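Local coordinates for protein transcription anti-terminator antagonist UpxZ (Bacteroides uniformis ATCC 8492, PDB 4EPZ) that probably antagonises transcription anti-termination and so takes part in regulating capsular polysaccharide synthesis in this gut bacterium, at residues 47-52 and 81-86; 62-67 and 104-109. One frame throughout, in Å; residues are numbered along the deposited sequence.

Contact 1: 47-52 and 81-86. With CA (calcium ion), chain C.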
ATOM      1  N   SER A  47      -2.467 -13.096  -9.134  1.00 24.52           N
ATOM      2  CA  SER A  47      -3.778 -13.390  -9.702  0.50 25.10           C
ATOM      3  C   SER A  47      -4.579 -12.097  -9.980  1.00 28.24           C
ATOM      4  O   SER A  47      -5.232 -11.986 -11.017  1.00 30.69           O
ATOM      5  CB  SER A  47      -4.561 -14.316  -8.774  0.50 28.53           C
ATOM      6  OG  SER A  47      -5.853 -14.578  -9.288  0.50 30.80           O
ATOM      7  N   LEU A  48      -4.518 -11.122  -9.067  1.00 22.59           N
ATOM      8  CA  LEU A  48      -5.266  -9.881  -9.199  1.00 22.56           C
ATOM      9  C   LEU A  48      -4.628  -8.849 -10.138  1.00 25.32           C
ATOM     10  O   LEU A  48      -5.312  -7.959 -10.641  1.00 24.16           O
ATOM     11  CB  LEU A  48      -5.425  -9.258  -7.809  1.00 22.87           C
ATOM     12  CG  LEU A  48      -6.569  -9.812  -6.940  1.00 31.10           C
ATOM     13  CD1 LEU A  48      -6.509  -9.230  -5.527  1.00 31.59           C
ATOM     14  CD2 LEU A  48      -7.966  -9.464  -7.537  1.00 33.23           C
ATOM     15  N   PHE A  49      -3.313  -8.967 -10.366  1.00 22.38           N
ATOM     16  CA  PHE A  49      -2.556  -7.996 -11.158  1.00 21.69           C
ATOM     17  C   PHE A  49      -3.142  -7.709 -12.563  1.00 28.18           C
ATOM     18  O   PHE A  49      -3.169  -6.540 -12.951  1.00 28.87           O
ATOM     19  CB  PHE A  49      -1.107  -8.466 -11.292  1.00 22.35           C
ATOM     20  CG  PHE A  49      -0.259  -7.491 -12.084  1.00 21.08           C
ATOM     21  CD1 PHE A  49       0.110  -6.264 -11.540  1.00 23.37           C
ATOM     22  CD2 PHE A  49       0.163  -7.804 -13.375  1.00 21.49           C
ATOM     23  CE1 PHE A  49       0.910  -5.371 -12.270  1.00 22.24           C
ATOM     24  CE2 PHE A  49       0.971  -6.916 -14.107  1.00 20.89           C
ATOM     25  CZ  PHE A  49       1.313  -5.695 -13.560  1.00 19.35           C
ATOM     26  N   SER A  50      -3.644  -8.725 -13.276  1.00 25.41           N
ATOM     27  CA  SER A  50      -4.180  -8.548 -14.636  1.00 27.26           C
ATOM     28  C   SER A  50      -5.598  -7.938 -14.665  1.00 32.93           C
ATOM     29  O   SER A  50      -6.076  -7.583 -15.749  1.00 35.25           O
ATOM     30  CB  SER A  50      -4.168  -9.872 -15.401  1.00 33.09           C
ATOM     31  OG  SER A  50      -5.001 -10.849 -14.798  1.00 42.11           O
ATOM     32  N   GLU A  51      -6.257  -7.805 -13.499  1.00 27.11           N
ATOM     33  CA  GLU A  51      -7.612  -7.263 -13.411  1.00 27.06           C
ATOM     34  C   GLU A  51      -7.554  -5.754 -13.558  1.00 33.44           C
ATOM     35  O   GLU A  51      -6.639  -5.115 -13.023  1.00 34.41           O
ATOM     36  CB  GLU A  51      -8.301  -7.678 -12.095  1.00 28.09           C
ATOM     37  CG  GLU A  51      -8.397  -9.198 -11.926  1.00 32.03           C
ATOM     38  CD  GLU A  51      -9.397  -9.931 -12.807  1.00 56.34           C
ATOM     39  OE1 GLU A  51     -10.269  -9.268 -13.418  1.00 48.48           O
ATOM     40  OE2 GLU A  51      -9.351 -11.181 -12.827  1.00 49.61           O
ATOM     41  N   GLN A  52      -8.519  -5.214 -14.318  1.00 32.26           N
ATOM     42  CA  GLN A  52      -8.648  -3.776 -14.592  0.60 32.48           C
ATOM     43  C   GLN A  52     -10.058  -3.334 -14.249  1.00 34.87           C
ATOM     44  O   GLN A  52     -11.004  -4.046 -14.534  1.00 35.85           O
ATOM     45  CB  GLN A  52      -8.336  -3.446 -16.071  0.60 34.63           C
ATOM     46  CG  GLN A  52      -7.027  -4.036 -16.640  0.60 45.49           C
ATOM     47  CD  GLN A  52      -5.804  -3.696 -15.818  0.60 56.52           C
ATOM     48  OE1 GLN A  52      -5.560  -2.541 -15.449  0.60 50.65           O
ATOM     49  NE2 GLN A  52      -4.993  -4.701 -15.525  0.60 44.45           N
ATOM     50  N   GLU A  81       9.376  -5.147  -9.377  1.00 21.66           N
ATOM     51  CA  GLU A  81       9.577  -3.687  -9.471  1.00 20.76           C
ATOM     52  C   GLU A  81       8.849  -3.119 -10.697  1.00 22.88           C
ATOM     53  O   GLU A  81       8.179  -2.082 -10.595  1.00 21.25           O
ATOM     54  CB  GLU A  81      11.063  -3.321  -9.501  1.00 22.62           C
ATOM     55  CG  GLU A  81      11.760  -3.613  -8.175  1.00 33.68           C
ATOM     56  CD  GLU A  81      11.151  -2.983  -6.935  1.00 49.25           C
ATOM     57  OE1 GLU A  81      10.836  -1.771  -6.973  1.00 31.02           O
ATOM     58  OE2 GLU A  81      10.941  -3.717  -5.942  1.00 45.48           O
ATOM     59  N   ARG A  82       8.954  -3.807 -11.848  1.00 21.11           N
ATOM     60  CA  ARG A  82       8.236  -3.363 -13.049  1.00 20.42           C
ATOM     61  C   ARG A  82       6.707  -3.357 -12.762  1.00 20.92           C
ATOM     62  O   ARG A  82       6.016  -2.391 -13.100  1.00 19.29           O
ATOM     63  CB  ARG A  82       8.544  -4.294 -14.224  1.00 19.76           C
ATOM     64  CG  ARG A  82       7.874  -3.835 -15.540  1.00 22.78           C
ATOM     65  CD  ARG A  82       7.945  -4.887 -16.642  1.00 28.29           C
ATOM     66  NE  ARG A  82       7.168  -6.083 -16.303  1.00 26.32           N
ATOM     67  CZ  ARG A  82       5.845  -6.189 -16.384  1.00 41.68           C
ATOM     68  NH1 ARG A  82       5.116  -5.184 -16.861  1.00 27.84           N
ATOM     69  NH2 ARG A  82       5.240  -7.312 -16.012  1.00 26.45           N
ATOM     70  N   LYS A  83       6.170  -4.449 -12.159  1.00 18.37           N
ATOM     71  CA  LYS A  83       4.732  -4.528 -11.837  1.00 17.69           C
ATOM     72  C   LYS A  83       4.301  -3.399 -10.867  1.00 19.45           C
ATOM     73  O   LYS A  83       3.208  -2.842 -11.027  1.00 17.89           O
ATOM     74  CB  LYS A  83       4.353  -5.899 -11.249  1.00 20.31           C
ATOM     75  CG  LYS A  83       4.485  -7.071 -12.227  1.00 22.69           C
ATOM     76  CD  LYS A  83       4.019  -8.344 -11.488  1.00 25.40           C
ATOM     77  CE  LYS A  83       4.207  -9.604 -12.288  1.00 43.44           C
ATOM     78  NZ  LYS A  83       4.354 -10.771 -11.381  1.00 51.06           N
ATOM     79  N   LYS A  84       5.155  -3.027  -9.890  1.00 16.03           N
ATOM     80  CA  LYS A  84       4.798  -1.947  -8.971  1.00 17.89           C
ATOM     81  C   LYS A  84       4.641  -0.627  -9.724  1.00 19.13           C
ATOM     82  O   LYS A  84       3.720   0.127  -9.434  1.00 19.15           O
ATOM     83  CB  LYS A  84       5.805  -1.810  -7.832  1.00 18.93           C
ATOM     84  CG  LYS A  84       5.638  -2.957  -6.851  1.00 20.95           C
ATOM     85  CD  LYS A  84       6.210  -2.640  -5.491  1.00 34.54           C
ATOM     86  CE  LYS A  84       7.710  -2.622  -5.479  1.00 34.21           C
ATOM     87  NZ  LYS A  84       8.232  -2.348  -4.102  1.00 39.37           N
ATOM     88  N   GLN A  85       5.462  -0.390 -10.754  1.00 17.49           N
ATOM     89  CA  GLN A  85       5.342   0.844 -11.534  1.00 16.56           C
ATOM     90  C   GLN A  85       4.068   0.837 -12.344  1.00 20.07           C
ATOM     91  O   GLN A  85       3.424   1.877 -12.455  1.00 17.32           O
ATOM     92  CB  GLN A  85       6.561   1.077 -12.416  1.00 18.40           C
ATOM     93  CG  GLN A  85       7.801   1.314 -11.515  1.00 26.56           C
ATOM     94  CD  GLN A  85       8.770   2.147 -12.267  1.00 43.32           C
ATOM     95  OE1 GLN A  85       9.160   1.801 -13.376  1.00 35.97           O
ATOM     96  NE2 GLN A  85       9.085   3.306 -11.742  1.00 33.49           N
ATOM     97  N   VAL A  86       3.656  -0.341 -12.890  1.00 16.34           N
ATOM     98  CA  VAL A  86       2.345  -0.415 -13.571  1.00 16.55           C
ATOM     99  C   VAL A  86       1.220   0.017 -12.591  1.00 18.09           C
ATOM    100  O   VAL A  86       0.317   0.773 -12.957  1.00 16.24           O
ATOM    101  CB  VAL A  86       2.104  -1.849 -14.138  1.00 19.60           C
ATOM    102  CG1 VAL A  86       0.681  -1.989 -14.716  1.00 18.25           C
ATOM    103  CG2 VAL A  86       3.178  -2.210 -15.181  1.00 19.75           C
TER
HETATM  104 CA    CA C 202     -12.398  -5.276 -15.545  0.60 33.81          CA
HETATM  105  O   HOH W   1     -10.550  -7.152 -15.070  0.50 32.57           O
HETATM  106  O   HOH W   2     -13.668  -7.269 -14.951  1.00 58.40           O
HETATM  107  O   HOH W   3     -11.875  -5.566 -13.267  1.00 39.91           O
HETATM  108  O   HOH W   4     -14.148  -4.478 -14.486  1.00 49.78           O

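Contact 2: 62-67 and 104-109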
ATOM      1  N   LEU A  62      -8.290  -2.249  -5.663  1.00 17.82           N
ATOM      2  CA  LEU A  62      -7.430  -3.200  -6.380  1.00 20.05           C
ATOM      3  C   LEU A  62      -5.966  -2.740  -6.327  1.00 20.26           C
ATOM      4  O   LEU A  62      -5.066  -3.530  -5.994  1.00 19.21           O
ATOM      5  CB  LEU A  62      -7.889  -3.295  -7.840  1.00 22.51           C
ATOM      6  CG  LEU A  62      -9.039  -4.234  -8.184  1.00 31.21           C
ATOM      7  CD1 LEU A  62      -9.420  -4.043  -9.666  1.00 32.44           C
ATOM      8  CD2 LEU A  62      -8.615  -5.719  -7.985  1.00 36.60           C
ATOM      9  N   CYS A  63      -5.718  -1.465  -6.671  1.00 17.39           N
ATOM     10  CA  CYS A  63      -4.365  -0.913  -6.673  1.00 17.84           C
ATOM     11  C   CYS A  63      -3.752  -0.953  -5.304  1.00 18.93           C
ATOM     12  O   CYS A  63      -2.573  -1.271  -5.175  1.00 17.82           O
ATOM     13  CB  CYS A  63      -4.380   0.502  -7.213  1.00 19.00           C
ATOM     14  SG  CYS A  63      -4.643   0.547  -8.985  1.00 23.13           S
ATOM     15  N   LEU A  64      -4.528  -0.570  -4.274  1.00 15.93           N
ATOM     16  CA  LEU A  64      -3.986  -0.604  -2.927  1.00 15.52           C
ATOM     17  C   LEU A  64      -3.626  -2.035  -2.527  1.00 19.00           C
ATOM     18  O   LEU A  64      -2.527  -2.253  -2.007  1.00 18.15           O
ATOM     19  CB  LEU A  64      -4.960  -0.002  -1.915  1.00 15.21           C
ATOM     20  CG  LEU A  64      -4.446  -0.010  -0.459  1.00 18.88           C
ATOM     21  CD1 LEU A  64      -3.165   0.827  -0.315  1.00 20.69           C
ATOM     22  CD2 LEU A  64      -5.532   0.463   0.506  1.00 18.10           C
ATOM     23  N   ALA A  65      -4.521  -3.009  -2.807  1.00 17.68           N
ATOM     24  CA  ALA A  65      -4.220  -4.413  -2.493  1.00 17.68           C
ATOM     25  C   ALA A  65      -2.918  -4.875  -3.179  1.00 19.57           C
ATOM     26  O   ALA A  65      -2.102  -5.545  -2.552  1.00 17.94           O
ATOM     27  CB  ALA A  65      -5.376  -5.317  -2.920  1.00 19.58           C
ATOM     28  N   LEU A  66      -2.736  -4.501  -4.446  1.00 17.19           N
ATOM     29  CA  LEU A  66      -1.569  -4.938  -5.234  1.00 17.82           C
ATOM     30  C   LEU A  66      -0.298  -4.330  -4.719  1.00 19.54           C
ATOM     31  O   LEU A  66       0.701  -5.045  -4.599  1.00 20.03           O
ATOM     32  CB  LEU A  66      -1.769  -4.606  -6.706  1.00 17.96           C
ATOM     33  CG  LEU A  66      -2.834  -5.437  -7.414  1.00 20.78           C
ATOM     34  CD1 LEU A  66      -3.152  -4.826  -8.790  1.00 21.74           C
ATOM     35  CD2 LEU A  66      -2.382  -6.929  -7.526  1.00 24.30           C
ATOM     36  N   LEU A  67      -0.317  -3.023  -4.386  1.00 19.91           N
ATOM     37  CA  LEU A  67       0.883  -2.348  -3.877  1.00 19.71           C
ATOM     38  C   LEU A  67       1.266  -2.906  -2.522  1.00 23.31           C
ATOM     39  O   LEU A  67       2.448  -3.154  -2.246  1.00 22.67           O
ATOM     40  CB  LEU A  67       0.652  -0.824  -3.785  1.00 19.91           C
ATOM     41  CG  LEU A  67       1.863   0.082  -3.947  1.00 23.49           C
ATOM     42  CD1 LEU A  67       2.782  -0.380  -5.104  1.00 24.26           C
ATOM     43  CD2 LEU A  67       1.398   1.547  -4.137  1.00 22.16           C
ATOM     44  N   LYS A 104      -7.995   6.592   0.203  1.00 16.80           N
ATOM     45  CA  LYS A 104      -7.191   7.617  -0.491  1.00 16.50           C
ATOM     46  C   LYS A 104      -5.943   7.898   0.337  1.00 17.13           C
ATOM     47  O   LYS A 104      -4.839   7.957  -0.230  1.00 16.58           O
ATOM     48  CB  LYS A 104      -8.010   8.884  -0.752  1.00 18.08           C
ATOM     49  CG  LYS A 104      -7.220   9.850  -1.647  1.00 18.94           C
ATOM     50  CD  LYS A 104      -8.068  11.036  -2.063  1.00 18.55           C
ATOM     51  CE  LYS A 104      -7.323  11.773  -3.146  1.00 28.43           C
ATOM     52  NZ  LYS A 104      -8.142  12.887  -3.703  1.00 28.87           N
HETATM   53  N   MSE A 105      -6.091   7.991   1.667  1.00 15.88           N
HETATM   54  CA  MSE A 105      -4.924   8.203   2.536  1.00 15.10           C
HETATM   55  C   MSE A 105      -3.886   7.061   2.372  1.00 17.60           C
HETATM   56  O   MSE A 105      -2.683   7.310   2.240  1.00 15.55           O
HETATM   57  CB  MSE A 105      -5.368   8.269   3.999  1.00 14.87           C
HETATM   58  CG  MSE A 105      -4.200   8.470   4.955  1.00 17.68           C
HETATM   59 SE   MSE A 105      -3.393  10.261   4.709  0.75 22.71          SE
HETATM   60  CE  MSE A 105      -1.774   9.804   5.812  1.00 20.12           C
ATOM     61  N   ARG A 106      -4.363   5.825   2.370  1.00 15.91           N
ATOM     62  CA  ARG A 106      -3.476   4.655   2.209  1.00 16.35           C
ATOM     63  C   ARG A 106      -2.808   4.664   0.834  1.00 17.84           C
ATOM     64  O   ARG A 106      -1.619   4.386   0.744  1.00 16.72           O
ATOM     65  CB  ARG A 106      -4.265   3.357   2.448  1.00 16.66           C
ATOM     66  CG  ARG A 106      -4.631   3.228   3.945  1.00 16.35           C
ATOM     67  CD  ARG A 106      -5.660   2.147   4.128  1.00 15.36           C
ATOM     68  NE  ARG A 106      -5.698   1.701   5.530  1.00 20.29           N
ATOM     69  CZ  ARG A 106      -6.580   0.820   6.004  1.00 31.18           C
ATOM     70  NH1 ARG A 106      -7.532   0.336   5.218  1.00 20.61           N
ATOM     71  NH2 ARG A 106      -6.542   0.453   7.280  1.00 21.76           N
ATOM     72  N   LEU A 107      -3.534   5.056  -0.214  1.00 14.84           N
ATOM     73  CA  LEU A 107      -2.936   5.091  -1.557  1.00 14.22           C
ATOM     74  C   LEU A 107      -1.865   6.199  -1.623  1.00 17.45           C
ATOM     75  O   LEU A 107      -0.798   6.015  -2.226  1.00 15.43           O
ATOM     76  CB  LEU A 107      -3.999   5.337  -2.618  1.00 14.71           C
ATOM     77  CG  LEU A 107      -4.868   4.137  -2.965  1.00 16.78           C
ATOM     78  CD1 LEU A 107      -6.102   4.607  -3.758  1.00 17.65           C
ATOM     79  CD2 LEU A 107      -4.089   3.127  -3.838  1.00 16.81           C
ATOM     80  N   LEU A 108      -2.168   7.362  -1.040  1.00 14.83           N
ATOM     81  CA  LEU A 108      -1.175   8.456  -1.032  1.00 15.94           C
ATOM     82  C   LEU A 108       0.071   8.034  -0.280  1.00 16.82           C
ATOM     83  O   LEU A 108       1.174   8.312  -0.757  1.00 15.80           O
ATOM     84  CB  LEU A 108      -1.722   9.734  -0.391  1.00 15.99           C
ATOM     85  CG  LEU A 108      -2.832  10.489  -1.139  1.00 18.72           C
ATOM     86  CD1 LEU A 108      -3.588  11.387  -0.153  1.00 19.10           C
ATOM     87  CD2 LEU A 108      -2.221  11.337  -2.297  1.00 21.84           C
ATOM     88  N   THR A 109      -0.088   7.312   0.861  1.00 14.72           N
ATOM     89  CA  THR A 109       1.050   6.935   1.691  1.00 14.75           C
ATOM     90  C   THR A 109       1.884   5.865   0.983  1.00 16.38           C
ATOM     91  O   THR A 109       3.110   5.985   0.892  1.00 16.58           O
ATOM     92  CB  THR A 109       0.548   6.500   3.075  1.00 18.14           C
ATOM     93  OG1 THR A 109      -0.147   7.603   3.630  1.00 18.48           O
ATOM     94  CG2 THR A 109       1.696   6.082   3.978  1.00 16.95           C
TER

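Contact 1: 47-52 and 81-86
Phe-49 leans its ring on Lys-83 and Val-86, joining helix 32-49 to helix 80-92 near the surface of an all-helical fold. The meeting is a CH-pi contact. Lys-83 CG stands over one face of the Phe-49 ring, 4.0 Å from its centroid and displaced toward the rim. The closest atoms are Phe-49 CE1 and Lys-83 CB, 3.6 Å apart, while Phe-49 CZ also meets Val-86 CG1 at 3.9 Å, the methyl coming at the ring aslant. Phenylalanine suits the place because one flat group can take both a lysine stem and a valine methyl. Its CG lies anti to the backbone N (chi1 -179°), which directs the ring at the other helix. Tyr-70 of helix 56-72 touches both Phe-49 and Lys-83, and Ile-87 adds to the apolar surroundings of the ring.

Lysine serves here in two ways, with methylenes against the ring and a charge beyond it. Its extended chain carries NZ to 5.8 Å from the Phe-49 centroid, too long for more than a weak cation-pi attraction. The stronger partner of the ammonium is Asp-46, in a salt bridge that returns to the helix bearing Phe-49, so that the lysine spans the two helices alongside the ring.

Farther along the chain, residues Ser-50 to Gln-52 run as a turn or loop toward a calcium ion. Gln-52 gives its backbone O to the metal at 2.1 Å, and four waters bind it too. One of these waters, 2.7 Å from the calcium, accepts from Gln-52 N and donates to Glu-51 OE1 at 2.7 Å, making the glutamate a second-shell ligand.

Contact 2: 62-67 and 104-109
Met-105 O takes two bonds from Thr-109, on the helix whose Arg-106 and Leu-107 pack against Leu-64. Thr-109 N and Thr-109 OG1 each lie 2.9 Å from Met-105 O and reach it from opposite faces of the carbonyl plane. The first is the ordinary helical bond; the second lets a buried threonine hydroxyl be satisfied within its own helix. The side chains of Met-105 (deposited as selenomethionine) and Thr-109 turn to helix 138-152, where both touch Ile-143.

Across the interface, helices 62-67 and 104-109 pass with their axes 10.0 Å apart at an angle of 43°, and the side chains meet through their carbon atoms. On helix 62-67 the main part is played by Leu-64. With CG anti to the backbone N (chi1 180°), its fork is thrown at the other helix, and both methyls close on one methylene: Leu-64 CD2 lies 3.7 Å from Arg-106 CB and Leu-64 CD1 3.9 Å from the same atom. Leu-64 CD2 also meets Arg-106 CD farther along the stem. Leu-107 answers from the opposite helix with a single methyl, CD2, which settles on the backbone turn at the root of Leu-64. It lies 3.7 Å from Leu-64 N and 3.8 Å from Leu-64 CB, and it reaches Cys-63 CB more loosely at 4.3 Å.

Branched leucines and a small cysteine suit a buried seam. Arginine suits the partly exposed position beside it, since its stem packs on leucine while its extended chain leads the guanidinium away, the side chain touching Glu-139. With no hydrogen bond or salt bridge across these segments, their direct pairing depends on van der Waals fit and the burial of apolar surface.

Overall arrangement
Contact 1 lies at the surface, about 13 Å from the centre of the chain, whereas contact 2 lies about 4 Å from it and is mostly buried. Their chemistry follows: an aromatic ring with a lysine stem outside, leucine methyls within. Each nonetheless borrows the aliphatic part of a charged side chain. Helix 56-72, which carries residues 62-67, connects the two. Leu-48 packs on Leu-62 and Leu-66, and Lys-84 CD comes 4.1 Å from Leu-67 CD1, so this helix packs against both partners of contact 1 while another side meets residues 104-109. Along the sequence the segments of the two contacts alternate, and all four lie within the UpxZ family region.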